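Local coordinates for lytic polysaccharide monooxygenase (Neurospora crassa, PDB 4QI8), which probably cleaves cellulose by copper-dependent oxidation of its glycosidic bonds, using molecular oxygen or hydrogen peroxide as cosubstrate, at residues Q18-A23 against S159-S164; P75-L80 against Y204-P209; G110-W115 against I196-P201. All coordinates share one frame; numbering follows the deposited sequence.

Contact 1: residues Q18-A23 against S159-S164; sequences QYVRRA and SCAQLS
V20 and A161 face each other as a non-hydrogen-bonded pair, their CA atoms 4.1 Å apart, where residues 18-23 run roughly antiparallel to 159-164. Backbone bonds flank this single bridge. On one side Q162 N donates to Y19 O over 2.9 Å; on the other R21 N reaches C160 O. Beyond R21 the chains draw apart, and a water bridges them, donating to R21 O and accepting from C160 N. Two CA-H...O contacts, from A161 to Y19 O and from V20 to C160 O, accompany the bridge.

The strand belongs to the beta-sandwich of AA9 enzymes. Strand 155-166 pairs along one edge with 134-144, while its other edge is shared between strand 54-57, whose L54 bonds to the Q162 backbone, and this segment of the long loop that follows strand 3-8. C160 is further tied by a disulfide to C42.

Among the side chains, R21 and Q162 cross at about a right angle. The arginine is extended from CG to NE, and its NE donates to Q162 OE1 at 2.9 Å, with a nearly straight N-H...O angle of 169°. OE1 lies in the guanidinium plane and offers an in-plane lone pair, although the two flat groups are turned 84° apart. A weak second bond comes from R21 NH2, which also bonds to W92 O. OE1 accepts from A50 N as well, and NE2 is held by T53 and N90. A leucine in place of R21 would probably leave W92 O without this donor and Q162 OE1 gripped by fewer partners. V20 CG1, anti to the backbone N (chi1 177°), rests 3.4 Å from S159 OG, a hydroxyl hydrogen-bonded to F4 O and Y64 OH.

Contact 2: residues P75-L80 against Y204-P209; sequences PMQFYL and YKNPGP
Q77 and N206 meet through their side-chain amides, N206 ND2 donating to Q77 OE1 at 2.9 Å. The N-H...O angle is 153°, and the donor lies in the carbonyl plane of Q77, with the two amides twisted 30° apart. Q77 sits on strand 76-82, where P75, Q77 and Y79 turn to the loop 204-209, while M76 and F78 pack on F123 of the facing sheet. The loop thus lies on the outer face of the sandwich.

Three of the polar atoms here, N206 ND2, Q77 NE2 and P207 O, have two partners each. N206 ND2 also donates to E105 O, and N206 OD1 accepts from Q106 NE2, which in addition holds Y204 O. On the amide of Q77, NE2 makes a weak bond to P207 O (3.3 Å) and another bond to E141 OE1. P207 O is bonded to K101 NZ too, which likewise reaches P209 O, and this lysine would probably polarise both carbonyls. Y79 OH pairs with the hydroxyl of Y185, and Y204 OH with G191 O.

Apolar atoms fill in between. Y79 and P209 approach tip to tip: P209 CD lies at the edge of the tyrosine ring, in its plane, 3.8 Å from Y79 CE2. At the other end P75 stands roughly perpendicular to Y204, its CG 3.5 Å from Y204 OH. Between them G208 passes close to Y79 OH with a positive phi (94°); a CB here would run into that hydroxyl and into P207 O.

With OE1 accepting from N206 and NE2 donating to E141 and P207, the Q77 amide is held in one orientation, which implies that directional polar bonds, together with the proline contacts, set the loop against the strand.

Contact 3: residues G110-W115 against I196-P201; sequences GSQLTW and INYPVP
The short hairpin formed by strands 108-109 and 113-114 packs, through L113, against I196, V200 and P201 in the long loop that follows strand 178-179. L113 CD1 lies 4.0 Å from I196 CB, and L113 CD2 is equally far from V200 CG1. The leucine and valine side chains lie alongside one another, running opposite ways. P201 closes the group from a third position, its CG 4.4 Å from L113 CD1. Chi1 of L113 (-59°) sets CG beside the backbone N, and from there the two methyls go to separate partners, CD1 to the isoleucine and CD2 to the valine and to P201 O.

Hairpin and loop lie outside the two main sheets of the AA9 beta-sandwich, on the side of H146. The I196 side chain comes within about 5 Å of that of H146, a probable oxygen-binding residue, yet stays about 13 Å from the copper ion itself. Hairpin and loop are joined by water rather than by direct backbone pairing. One water donates to G110 O and to P201 O, the latter at 2.8 Å. Another accepts from L113 N and donates to I196 O over 2.7 Å, satisfying a backbone N-H that faces the loop.

Toward the exposed side, the Q112 side chain, bent at chi2, runs nearly perpendicular to Y198 and brings one end of its amide over a face of the ring, toward the rim at the hydroxyl, the two planes 19° apart. Within the loop, N195 OD1 accepts from N197 N in an Asx turn, while its ND2 bonds to Y198 O just ahead of the cis peptide to P199.

Along the chain, all three contacts open before any closes. Residues 18-23, in the loop after strand 3-8, come first, then strand residues 75-80, then hairpin residues 110-115. Contact 1 closes first, when strand 155-166 returns beside the early loop; contact 3 follows at 196-201 and contact 2 at 204-209. Contact 3 is therefore nested within the loop closed by contact 2, and contact 1 crosses both. Contacts 1 and 2 reach the same six-stranded sheet, centres 19 Å apart, whereas contact 3 lies across the molecule from contact 1. W115 links contacts 3 and 2, packing on P75 and edge-to-face with Y204, so hairpin, strand and C-terminal loop are joined.

Contact 1: residues Q18-A23 against S159-S164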
ATOM      1  N   GLN A  18      -6.890 -12.611  -7.816  1.00  9.41           N
ATOM      2  CA  GLN A  18      -7.124 -12.554  -9.255  1.00  9.97           C
ATOM      3  C   GLN A  18      -6.336 -11.410  -9.879  1.00  7.99           C
ATOM      4  O   GLN A  18      -5.595 -11.618 -10.833  1.00 10.65           O
ATOM      5  CB  GLN A  18      -8.606 -12.408  -9.581  1.00 10.72           C
ATOM      6  CG  GLN A  18      -8.854 -12.348 -11.077  1.00 12.18           C
ATOM      7  CD  GLN A  18     -10.308 -12.229 -11.421  1.00 14.74           C
ATOM      8  OE1 GLN A  18     -11.143 -11.986 -10.553  1.00 15.40           O
ATOM      9  NE2 GLN A  18     -10.626 -12.406 -12.693  1.00 15.15           N
ATOM     10  N   TYR A  19      -6.496 -10.207  -9.331  1.00  6.61           N
ATOM     11  CA  TYR A  19      -5.783  -9.018  -9.798  1.00  6.81           C
ATOM     12  C   TYR A  19      -4.674  -8.607  -8.834  1.00  6.38           C
ATOM     13  O   TYR A  19      -3.985  -7.627  -9.073  1.00  8.48           O
ATOM     14  CB  TYR A  19      -6.767  -7.859  -9.965  1.00  8.11           C
ATOM     15  CG  TYR A  19      -7.831  -8.130 -10.990  1.00  9.06           C
ATOM     16  CD1 TYR A  19      -7.541  -8.087 -12.335  1.00 11.01           C
ATOM     17  CD2 TYR A  19      -9.128  -8.430 -10.622  1.00 14.29           C
ATOM     18  CE1 TYR A  19      -8.504  -8.334 -13.291  1.00 14.42           C
ATOM     19  CE2 TYR A  19     -10.100  -8.680 -11.582  1.00 15.81           C
ATOM     20  CZ  TYR A  19      -9.779  -8.627 -12.905  1.00 16.20           C
ATOM     21  OH  TYR A  19     -10.756  -8.874 -13.840  1.00 19.94           O
ATOM     22  N   VAL A  20      -4.526  -9.346  -7.738  1.00  6.20           N
ATOM     23  CA  VAL A  20      -3.529  -9.060  -6.722  1.00  5.55           C
ATOM     24  C   VAL A  20      -2.506 -10.184  -6.724  1.00  5.46           C
ATOM     25  O   VAL A  20      -2.868 -11.360  -6.667  1.00  6.35           O
ATOM     26  CB  VAL A  20      -4.195  -8.922  -5.338  1.00  5.97           C
ATOM     27  CG1 VAL A  20      -3.147  -8.691  -4.258  1.00  6.24           C
ATOM     28  CG2 VAL A  20      -5.228  -7.796  -5.351  1.00  7.27           C
ATOM     29  N   ARG A  21      -1.232  -9.826  -6.846  1.00  5.25           N
ATOM     30  CA  ARG A  21      -0.151 -10.797  -6.766  1.00  5.86           C
ATOM     31  C   ARG A  21      -0.250 -11.549  -5.453  1.00  5.24           C
ATOM     32  O   ARG A  21      -0.399 -10.933  -4.403  1.00  5.35           O
ATOM     33  CB  ARG A  21       1.185 -10.070  -6.886  1.00  6.00           C
ATOM     34  CG  ARG A  21       1.369  -9.444  -8.254  1.00  6.47           C
ATOM     35  CD  ARG A  21       2.743  -8.837  -8.452  1.00  7.12           C
ATOM     36  NE  ARG A  21       2.911  -8.396  -9.833  1.00  6.95           N
ATOM     37  CZ  ARG A  21       3.942  -7.698 -10.292  1.00  8.06           C
ATOM     38  NH1 ARG A  21       4.929  -7.326  -9.477  1.00  8.06           N
ATOM     39  NH2 ARG A  21       3.985  -7.373 -11.577  1.00  8.51           N
ATOM     40  N   ARG A  22      -0.179 -12.876  -5.488  1.00  5.38           N
ATOM     41  CA  ARG A  22      -0.436 -13.603  -4.257  1.00  5.82           C
ATOM     42  C   ARG A  22       0.661 -13.309  -3.232  1.00  5.64           C
ATOM     43  O   ARG A  22       1.847 -13.572  -3.449  1.00  6.25           O
ATOM     44  CB  ARG A  22      -0.589 -15.110  -4.462  1.00  7.37           C
ATOM     45  CG  ARG A  22      -1.084 -15.781  -3.171  1.00  8.03           C
ATOM     46  CD  ARG A  22      -1.630 -17.159  -3.355  1.00  8.99           C
ATOM     47  NE  ARG A  22      -0.557 -18.115  -3.515  1.00 10.01           N
ATOM     48  CZ  ARG A  22      -0.750 -19.423  -3.655  1.00 10.50           C
ATOM     49  NH1 ARG A  22      -1.979 -19.929  -3.654  1.00 14.73           N
ATOM     50  NH2 ARG A  22       0.293 -20.238  -3.786  1.00 11.58           N
ATOM     51  N   ALA A  23       0.255 -12.744  -2.106  1.00  5.26           N
ATOM     52  CA  ALA A  23       1.191 -12.371  -1.062  1.00  4.62           C
ATOM     53  C   ALA A  23       1.658 -13.596  -0.305  1.00  4.91           C
ATOM     54  O   ALA A  23       0.922 -14.579  -0.163  1.00  5.27           O
ATOM     55  CB  ALA A  23       0.531 -11.385  -0.110  1.00  5.46           C
ATOM     56  N   SER A 159       0.000  -6.016   0.017  1.00  4.79           N
ATOM     57  CA  SER A 159      -0.072  -6.717  -1.263  1.00  4.99           C
ATOM     58  C   SER A 159       0.029  -5.695  -2.384  1.00  4.72           C
ATOM     59  O   SER A 159      -0.010  -4.488  -2.147  1.00  5.34           O
ATOM     60  CB  SER A 159      -1.371  -7.526  -1.400  1.00  4.79           C
ATOM     61  OG  SER A 159      -2.461  -6.643  -1.574  1.00  5.33           O
ATOM     62  N   CYS A 160       0.117  -6.202  -3.617  1.00  4.92           N
ATOM     63  CA  CYS A 160       0.157  -5.364  -4.808  1.00  5.09           C
ATOM     64  C   CYS A 160      -0.776  -5.865  -5.895  1.00  5.18           C
ATOM     65  O   CYS A 160      -0.745  -7.035  -6.257  1.00  5.83           O
ATOM     66  CB  CYS A 160       1.557  -5.327  -5.408  1.00  6.31           C
ATOM     67  SG  CYS A 160       2.752  -4.496  -4.362  1.00  5.89           S
ATOM     68  N   ALA A 161      -1.566  -4.937  -6.427  1.00  5.67           N
ATOM     69  CA  ALA A 161      -2.490  -5.198  -7.521  1.00  6.07           C
ATOM     70  C   ALA A 161      -1.926  -4.754  -8.862  1.00  5.31           C
ATOM     71  O   ALA A 161      -1.166  -3.792  -8.939  1.00  6.98           O
ATOM     72  CB  ALA A 161      -3.810  -4.495  -7.262  1.00  6.83           C
ATOM     73  N   GLN A 162      -2.307  -5.475  -9.911  1.00  6.07           N
ATOM     74  CA  GLN A 162      -1.970  -5.115 -11.280  1.00  6.48           C
ATOM     75  C   GLN A 162      -3.129  -4.371 -11.914  1.00  7.04           C
ATOM     76  O   GLN A 162      -4.243  -4.900 -11.995  1.00  7.40           O
ATOM     77  CB  GLN A 162      -1.606  -6.359 -12.109  1.00  7.23           C
ATOM     78  CG  GLN A 162      -0.368  -7.065 -11.570  1.00  7.72           C
ATOM     79  CD  GLN A 162       0.136  -8.245 -12.379  1.00  8.27           C
ATOM     80  OE1 GLN A 162       1.065  -8.937 -11.945  1.00  8.27           O
ATOM     81  NE2 GLN A 162      -0.446  -8.477 -13.560  1.00  9.54           N
ATOM     82  N   LEU A 163      -2.851  -3.147 -12.360  1.00  6.81           N
ATOM     83  CA  LEU A 163      -3.840  -2.269 -12.994  1.00  7.13           C
ATOM     84  C   LEU A 163      -3.411  -1.847 -14.386  1.00  8.55           C
ATOM     85  O   LEU A 163      -2.222  -1.732 -14.685  1.00  8.48           O
ATOM     86  CB  LEU A 163      -4.039  -0.977 -12.192  1.00  8.17           C
ATOM     87  CG  LEU A 163      -4.374  -1.099 -10.713  1.00  8.48           C
ATOM     88  CD1 LEU A 163      -4.578   0.295 -10.133  1.00  9.60           C
ATOM     89  CD2 LEU A 163      -5.607  -1.969 -10.476  1.00  9.38           C
ATOM     90  N   SER A 164      -4.402  -1.592 -15.228  1.00  8.54           N
ATOM     91  CA  SER A 164      -4.219  -0.857 -16.472  1.00  9.97           C
ATOM     92  C   SER A 164      -5.013   0.437 -16.330  1.00 10.78           C
ATOM     93  O   SER A 164      -6.240   0.413 -16.336  1.00 11.09           O
ATOM     94  CB  SER A 164      -4.713  -1.674 -17.657  1.00 12.43           C
ATOM     95  OG  SER A 164      -4.638  -0.914 -18.846  1.00 14.87           O
TER
HETATM   96  O   HOH W   1       1.126  -8.840  -3.493  1.00  7.02           O

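Contact 2: residues P75-L80 against Y204-P209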
ATOM      1  N   PRO A  75      -1.893   3.102  10.313  1.00  6.50           N
ATOM      2  CA  PRO A  75      -2.332   3.682   9.041  1.00  7.15           C
ATOM      3  C   PRO A  75      -2.373   2.722   7.856  1.00  6.20           C
ATOM      4  O   PRO A  75      -1.482   1.891   7.676  1.00  6.42           O
ATOM      5  CB  PRO A  75      -1.255   4.728   8.765  1.00  6.78           C
ATOM      6  CG  PRO A  75      -0.030   4.111   9.347  1.00  6.95           C
ATOM      7  CD  PRO A  75      -0.499   3.471  10.620  1.00  6.33           C
ATOM      8  N   MET A  76      -3.411   2.878   7.041  1.00  5.68           N
ATOM      9  CA  MET A  76      -3.353   2.439   5.652  1.00  6.14           C
ATOM     10  C   MET A  76      -2.558   3.434   4.819  1.00  6.04           C
ATOM     11  O   MET A  76      -2.683   4.655   5.001  1.00  6.84           O
ATOM     12  CB  MET A  76      -4.747   2.352   5.037  1.00  7.11           C
ATOM     13  CG  MET A  76      -5.630   1.283   5.611  1.00  7.93           C
ATOM     14  SD  MET A  76      -5.016  -0.404   5.363  1.00  7.93           S
ATOM     15  CE  MET A  76      -4.899  -0.486   3.604  1.00 11.27           C
ATOM     16  N   GLN A  77      -1.788   2.920   3.865  1.00  5.84           N
ATOM     17  CA  GLN A  77      -1.113   3.758   2.871  1.00  6.33           C
ATOM     18  C   GLN A  77      -1.168   3.041   1.525  1.00  5.65           C
ATOM     19  O   GLN A  77      -1.128   1.809   1.471  1.00  6.24           O
ATOM     20  CB  GLN A  77       0.336   4.068   3.272  1.00  6.36           C
ATOM     21  CG  GLN A  77       0.479   4.432   4.738  1.00  6.17           C
ATOM     22  CD  GLN A  77       1.777   5.127   5.117  1.00  6.99           C
ATOM     23  OE1 GLN A  77       1.776   5.992   5.989  1.00  8.63           O
ATOM     24  NE2 GLN A  77       2.881   4.745   4.491  1.00  7.75           N
ATOM     25  N   PHE A  78      -1.259   3.816   0.447  1.00  6.55           N
ATOM     26  CA  PHE A  78      -1.286   3.272  -0.910  1.00  6.36           C
ATOM     27  C   PHE A  78      -0.281   3.990  -1.798  1.00  6.06           C
ATOM     28  O   PHE A  78      -0.135   5.215  -1.728  1.00  6.71           O
ATOM     29  CB  PHE A  78      -2.688   3.400  -1.536  1.00  6.95           C
ATOM     30  CG  PHE A  78      -3.743   2.563  -0.863  1.00  7.31           C
ATOM     31  CD1 PHE A  78      -3.892   1.219  -1.184  1.00  7.35           C
ATOM     32  CD2 PHE A  78      -4.585   3.116   0.093  1.00  8.37           C
ATOM     33  CE1 PHE A  78      -4.856   0.457  -0.571  1.00  8.43           C
ATOM     34  CE2 PHE A  78      -5.540   2.339   0.721  1.00  8.81           C
ATOM     35  CZ  PHE A  78      -5.672   1.013   0.389  1.00  8.84           C
ATOM     36  N   TYR A  79       0.382   3.219  -2.656  1.00  6.19           N
ATOM     37  CA  TYR A  79       1.359   3.732  -3.598  1.00  5.96           C
ATOM     38  C   TYR A  79       1.073   3.172  -4.986  1.00  5.91           C
ATOM     39  O   TYR A  79       0.585   2.044  -5.128  1.00  6.80           O
ATOM     40  CB  TYR A  79       2.772   3.301  -3.232  1.00  6.30           C
ATOM     41  CG  TYR A  79       3.375   3.832  -1.951  1.00  6.41           C
ATOM     42  CD1 TYR A  79       2.962   3.377  -0.707  1.00  6.76           C
ATOM     43  CD2 TYR A  79       4.413   4.769  -1.993  1.00  6.58           C
ATOM     44  CE1 TYR A  79       3.567   3.847   0.466  1.00  6.79           C
ATOM     45  CE2 TYR A  79       5.026   5.219  -0.837  1.00  7.56           C
ATOM     46  CZ  TYR A  79       4.601   4.767   0.381  1.00  6.31           C
ATOM     47  OH  TYR A  79       5.236   5.222   1.508  1.00  7.48           O
ATOM     48  N   LEU A  80       1.440   3.950  -5.999  1.00  6.37           N
ATOM     49  CA  LEU A  80       1.438   3.488  -7.380  1.00  6.10           C
ATOM     50  C   LEU A  80       2.851   3.454  -7.948  1.00  6.59           C
ATOM     51  O   LEU A  80       3.715   4.235  -7.542  1.00  7.05           O
ATOM     52  CB  LEU A  80       0.631   4.447  -8.250  1.00  7.84           C
ATOM     53  CG  LEU A  80      -0.886   4.335  -8.144  1.00  7.27           C
ATOM     54  CD1 LEU A  80      -1.575   5.491  -8.871  1.00  7.51           C
ATOM     55  CD2 LEU A  80      -1.386   3.003  -8.716  1.00  7.88           C
ATOM     56  N   TYR A 204       1.546  12.378  14.344  1.00 10.54           N
ATOM     57  CA  TYR A 204       1.962  11.107  13.759  1.00  8.38           C
ATOM     58  C   TYR A 204       2.600  11.369  12.402  1.00  9.34           C
ATOM     59  O   TYR A 204       1.962  11.914  11.505  1.00 10.44           O
ATOM     60  CB  TYR A 204       0.788  10.110  13.622  1.00  8.71           C
ATOM     61  CG  TYR A 204       1.260   8.839  12.949  1.00  8.00           C
ATOM     62  CD1 TYR A 204       2.095   7.968  13.621  1.00  7.12           C
ATOM     63  CD2 TYR A 204       0.924   8.537  11.630  1.00  7.44           C
ATOM     64  CE1 TYR A 204       2.586   6.829  13.006  1.00  7.28           C
ATOM     65  CE2 TYR A 204       1.417   7.407  11.007  1.00  6.72           C
ATOM     66  CZ  TYR A 204       2.248   6.559  11.697  1.00  6.41           C
ATOM     67  OH  TYR A 204       2.755   5.468  11.048  1.00  7.24           O
ATOM     68  N   LYS A 205       3.861  10.977  12.254  1.00  8.57           N
ATOM     69  CA  LYS A 205       4.564  11.170  10.998  1.00  8.48           C
ATOM     70  C   LYS A 205       4.526   9.888  10.170  1.00  8.54           C
ATOM     71  O   LYS A 205       5.293   8.955  10.405  1.00  9.24           O
ATOM     72  CB  LYS A 205       6.018  11.554  11.262  1.00  9.88           C
ATOM     73  CG  LYS A 205       6.820  11.855  10.002  1.00 13.46           C
ATOM     74  CD  LYS A 205       6.225  13.006   9.232  1.00 19.57           C
ATOM     75  CE  LYS A 205       7.044  13.349   7.998  1.00 24.59           C
ATOM     76  NZ  LYS A 205       6.344  14.403   7.211  1.00 24.16           N
ATOM     77  N   ASN A 206       3.632   9.828   9.187  1.00  7.76           N
ATOM     78  CA  ASN A 206       3.584   8.653   8.324  1.00  7.24           C
ATOM     79  C   ASN A 206       4.943   8.409   7.694  1.00  7.73           C
ATOM     80  O   ASN A 206       5.592   9.349   7.240  1.00  8.19           O
ATOM     81  CB  ASN A 206       2.598   8.854   7.183  1.00  7.67           C
ATOM     82  CG  ASN A 206       1.185   9.035   7.663  1.00  7.46           C
ATOM     83  OD1 ASN A 206       0.795  10.129   8.071  1.00  8.52           O
ATOM     84  ND2 ASN A 206       0.402   7.961   7.628  1.00  7.21           N
ATOM     85  N   PRO A 207       5.362   7.143   7.590  1.00  7.11           N
ATOM     86  CA  PRO A 207       6.615   6.884   6.892  1.00  7.46           C
ATOM     87  C   PRO A 207       6.433   7.038   5.389  1.00  7.31           C
ATOM     88  O   PRO A 207       5.326   6.935   4.844  1.00  7.20           O
ATOM     89  CB  PRO A 207       6.944   5.441   7.291  1.00  8.05           C
ATOM     90  CG  PRO A 207       5.617   4.820   7.481  1.00  8.39           C
ATOM     91  CD  PRO A 207       4.748   5.901   8.083  1.00  7.28           C
ATOM     92  N   GLY A 208       7.546   7.308   4.730  1.00  7.17           N
ATOM     93  CA  GLY A 208       7.566   7.449   3.295  1.00  6.64           C
ATOM     94  C   GLY A 208       7.421   8.885   2.822  1.00  7.25           C
ATOM     95  O   GLY A 208       7.369   9.830   3.613  1.00  8.19           O
ATOM     96  N   PRO A 209       7.320   9.049   1.505  1.00  7.02           N
ATOM     97  CA  PRO A 209       7.289  10.368   0.879  1.00  8.22           C
ATOM     98  C   PRO A 209       5.957  11.055   1.062  1.00  8.00           C
ATOM     99  O   PRO A 209       4.997  10.476   1.564  1.00  8.41           O
ATOM    100  CB  PRO A 209       7.545  10.046  -0.591  1.00  8.31           C
ATOM    101  CG  PRO A 209       6.959   8.672  -0.767  1.00  8.24           C
ATOM    102  CD  PRO A 209       7.296   7.960   0.509  1.00  8.29           C
TER

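Contact 3: residues G110-W115 against I196-P201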
ATOM      1  N   GLY A 110      -6.759  12.029  20.294  1.00 18.66           N
ATOM      2  CA  GLY A 110      -7.515  12.219  21.510  1.00 18.76           C
ATOM      3  C   GLY A 110      -6.786  11.557  22.656  1.00 17.69           C
ATOM      4  O   GLY A 110      -5.554  11.451  22.639  1.00 20.17           O
ATOM      5  N   SER A 111      -7.542  11.086  23.640  1.00 18.51           N
ATOM      6  CA  SER A 111      -6.962  10.390  24.782  1.00 19.56           C
ATOM      7  C   SER A 111      -6.169   9.183  24.311  1.00 17.35           C
ATOM      8  O   SER A 111      -5.202   8.798  24.942  1.00 18.11           O
ATOM      9  CB  SER A 111      -8.048   9.945  25.759  1.00 22.07           C
ATOM     10  OG  SER A 111      -8.996   9.109  25.125  1.00 26.08           O
ATOM     11  N   GLN A 112      -6.614   8.580  23.218  1.00 16.10           N
ATOM     12  CA  GLN A 112      -5.830   7.610  22.469  1.00 15.39           C
ATOM     13  C   GLN A 112      -5.888   8.014  21.013  1.00 14.60           C
ATOM     14  O   GLN A 112      -6.674   8.885  20.644  1.00 16.21           O
ATOM     15  CB  GLN A 112      -6.395   6.202  22.639  1.00 16.73           C
ATOM     16  CG  GLN A 112      -6.052   5.575  23.975  1.00 20.56           C
ATOM     17  CD  GLN A 112      -4.565   5.313  24.112  0.69 20.35           C
ATOM     18  OE1 GLN A 112      -3.835   6.119  24.676  0.55 23.44           O
ATOM     19  NE2 GLN A 112      -4.107   4.187  23.580  0.68 17.32           N
ATOM     20  N   LEU A 113      -5.043   7.405  20.191  1.00 12.72           N
ATOM     21  CA  LEU A 113      -5.155   7.559  18.755  1.00 12.02           C
ATOM     22  C   LEU A 113      -6.262   6.633  18.271  1.00 12.01           C
ATOM     23  O   LEU A 113      -6.307   5.471  18.657  1.00 12.70           O
ATOM     24  CB  LEU A 113      -3.836   7.200  18.066  1.00 11.55           C
ATOM     25  CG  LEU A 113      -2.605   8.015  18.467  1.00 13.08           C
ATOM     26  CD1 LEU A 113      -1.439   7.607  17.596  1.00 12.15           C
ATOM     27  CD2 LEU A 113      -2.858   9.512  18.377  1.00 15.01           C
ATOM     28  N   THR A 114      -7.171   7.152  17.468  0.95 11.97           N
ATOM     29  CA  THR A 114      -8.164   6.297  16.823  0.77 10.83           C
ATOM     30  C   THR A 114      -7.973   6.360  15.318  0.96 11.46           C
ATOM     31  O   THR A 114      -7.622   7.402  14.748  1.00 13.27           O
ATOM     32  CB  THR A 114      -9.593   6.660  17.226  0.77 13.95           C
ATOM     33  OG1 THR A 114      -9.820   8.042  16.968  0.77 14.26           O
ATOM     34  CG2 THR A 114      -9.823   6.387  18.714  0.77 15.25           C
ATOM     35  N   TRP A 115      -8.168   5.217  14.691  1.00 10.02           N
ATOM     36  CA  TRP A 115      -7.861   5.032  13.286  1.00  9.25           C
ATOM     37  C   TRP A 115      -9.125   4.651  12.540  1.00  9.53           C
ATOM     38  O   TRP A 115      -9.798   3.685  12.902  1.00  9.66           O
ATOM     39  CB  TRP A 115      -6.807   3.935  13.137  1.00  8.36           C
ATOM     40  CG  TRP A 115      -5.556   4.190  13.947  1.00  8.08           C
ATOM     41  CD1 TRP A 115      -5.335   3.831  15.247  1.00  8.54           C
ATOM     42  CD2 TRP A 115      -4.354   4.850  13.504  1.00  7.92           C
ATOM     43  NE1 TRP A 115      -4.075   4.230  15.640  1.00  8.77           N
ATOM     44  CE2 TRP A 115      -3.457   4.861  14.591  1.00  8.38           C
ATOM     45  CE3 TRP A 115      -3.960   5.442  12.299  1.00  8.17           C
ATOM     46  CZ2 TRP A 115      -2.189   5.435  14.506  1.00  8.72           C
ATOM     47  CZ3 TRP A 115      -2.702   6.015  12.217  1.00  7.93           C
ATOM     48  CH2 TRP A 115      -1.822   5.989  13.308  1.00  8.81           C
ATOM     49  N   ILE A 196       2.532   4.267  20.560  1.00  8.10           N
ATOM     50  CA  ILE A 196       1.245   4.937  20.324  1.00  8.87           C
ATOM     51  C   ILE A 196       0.365   4.905  21.552  1.00  9.09           C
ATOM     52  O   ILE A 196      -0.730   5.443  21.537  1.00 10.89           O
ATOM     53  CB  ILE A 196       0.467   4.372  19.096  1.00  8.66           C
ATOM     54  CG1 ILE A 196       0.065   2.918  19.324  1.00  9.80           C
ATOM     55  CG2 ILE A 196       1.287   4.535  17.833  1.00 10.20           C
ATOM     56  CD1 ILE A 196      -0.936   2.410  18.314  1.00  9.41           C
ATOM     57  N   ASN A 197       0.825   4.295  22.621  1.00  9.55           N
ATOM     58  CA  ASN A 197      -0.044   4.016  23.725  1.00 11.95           C
ATOM     59  C   ASN A 197       0.066   5.183  24.719  1.00 12.97           C
ATOM     60  O   ASN A 197      -0.626   6.193  24.562  1.00 15.45           O
ATOM     61  CB  ASN A 197       0.291   2.617  24.247  1.00 11.63           C
ATOM     62  CG  ASN A 197       0.081   1.546  23.163  1.00 11.39           C
ATOM     63  OD1 ASN A 197       1.003   0.786  22.784  1.00 15.25           O
ATOM     64  ND2 ASN A 197      -1.117   1.493  22.650  1.00 10.42           N
ATOM     65  N   TYR A 198       0.929   5.080  25.704  1.00 12.42           N
ATOM     66  CA  TYR A 198       1.045   6.154  26.710  1.00 14.06           C
ATOM     67  C   TYR A 198       2.502   6.471  26.993  1.00 13.49           C
ATOM     68  O   TYR A 198       3.254   5.577  27.165  1.00 14.64           O
ATOM     69  CB  TYR A 198       0.354   5.740  28.006  1.00 15.60           C
ATOM     70  CG  TYR A 198      -1.136   5.620  27.865  1.00 18.63           C
ATOM     71  CD1 TYR A 198      -1.955   6.729  27.975  1.00 20.60           C
ATOM     72  CD2 TYR A 198      -1.723   4.400  27.591  1.00 20.22           C
ATOM     73  CE1 TYR A 198      -3.318   6.639  27.824  1.00 21.95           C
ATOM     74  CE2 TYR A 198      -3.084   4.298  27.442  1.00 19.69           C
ATOM     75  CZ  TYR A 198      -3.885   5.423  27.554  1.00 21.20           C
ATOM     76  OH  TYR A 198      -5.247   5.295  27.394  1.00 25.24           O
ATOM     77  N   PRO A 199       2.882   7.737  27.070  1.00 13.46           N
ATOM     78  CA  PRO A 199       2.052   8.897  26.747  1.00 15.02           C
ATOM     79  C   PRO A 199       1.616   8.831  25.301  1.00 14.17           C
ATOM     80  O   PRO A 199       2.348   8.355  24.438  1.00 13.09           O
ATOM     81  CB  PRO A 199       2.994  10.084  26.951  1.00 17.28           C
ATOM     82  CG  PRO A 199       4.073   9.588  27.797  1.00 17.10           C
ATOM     83  CD  PRO A 199       4.237   8.147  27.471  1.00 13.63           C
ATOM     84  N   VAL A 200       0.400   9.277  25.050  1.00 14.02           N
ATOM     85  CA  VAL A 200      -0.139   9.220  23.715  1.00 13.86           C
ATOM     86  C   VAL A 200       0.516  10.280  22.871  1.00 14.39           C
ATOM     87  O   VAL A 200       0.677  11.412  23.315  1.00 16.41           O
ATOM     88  CB  VAL A 200      -1.642   9.438  23.716  1.00 15.98           C
ATOM     89  CG1 VAL A 200      -2.241   9.137  22.345  1.00 14.62           C
ATOM     90  CG2 VAL A 200      -2.243   8.539  24.716  1.00 23.22           C
ATOM     91  N   PRO A 201       0.915   9.925  21.652  1.00 13.24           N
ATOM     92  CA  PRO A 201       1.402  10.977  20.763  1.00 13.68           C
ATOM     93  C   PRO A 201       0.319  11.996  20.453  1.00 13.14           C
ATOM     94  O   PRO A 201      -0.871  11.682  20.502  1.00 13.86           O
ATOM     95  CB  PRO A 201       1.778  10.213  19.492  1.00 14.61           C
ATOM     96  CG  PRO A 201       2.047   8.816  19.954  1.00 13.76           C
ATOM     97  CD  PRO A 201       1.080   8.580  21.067  1.00 12.77           C
TER
HETATM   98  O   HOH W   2      -3.468  12.569  20.901  1.00 21.21           O
HETATM   99  O   HOH W   3      -3.361   5.138  20.963  1.00 13.50           O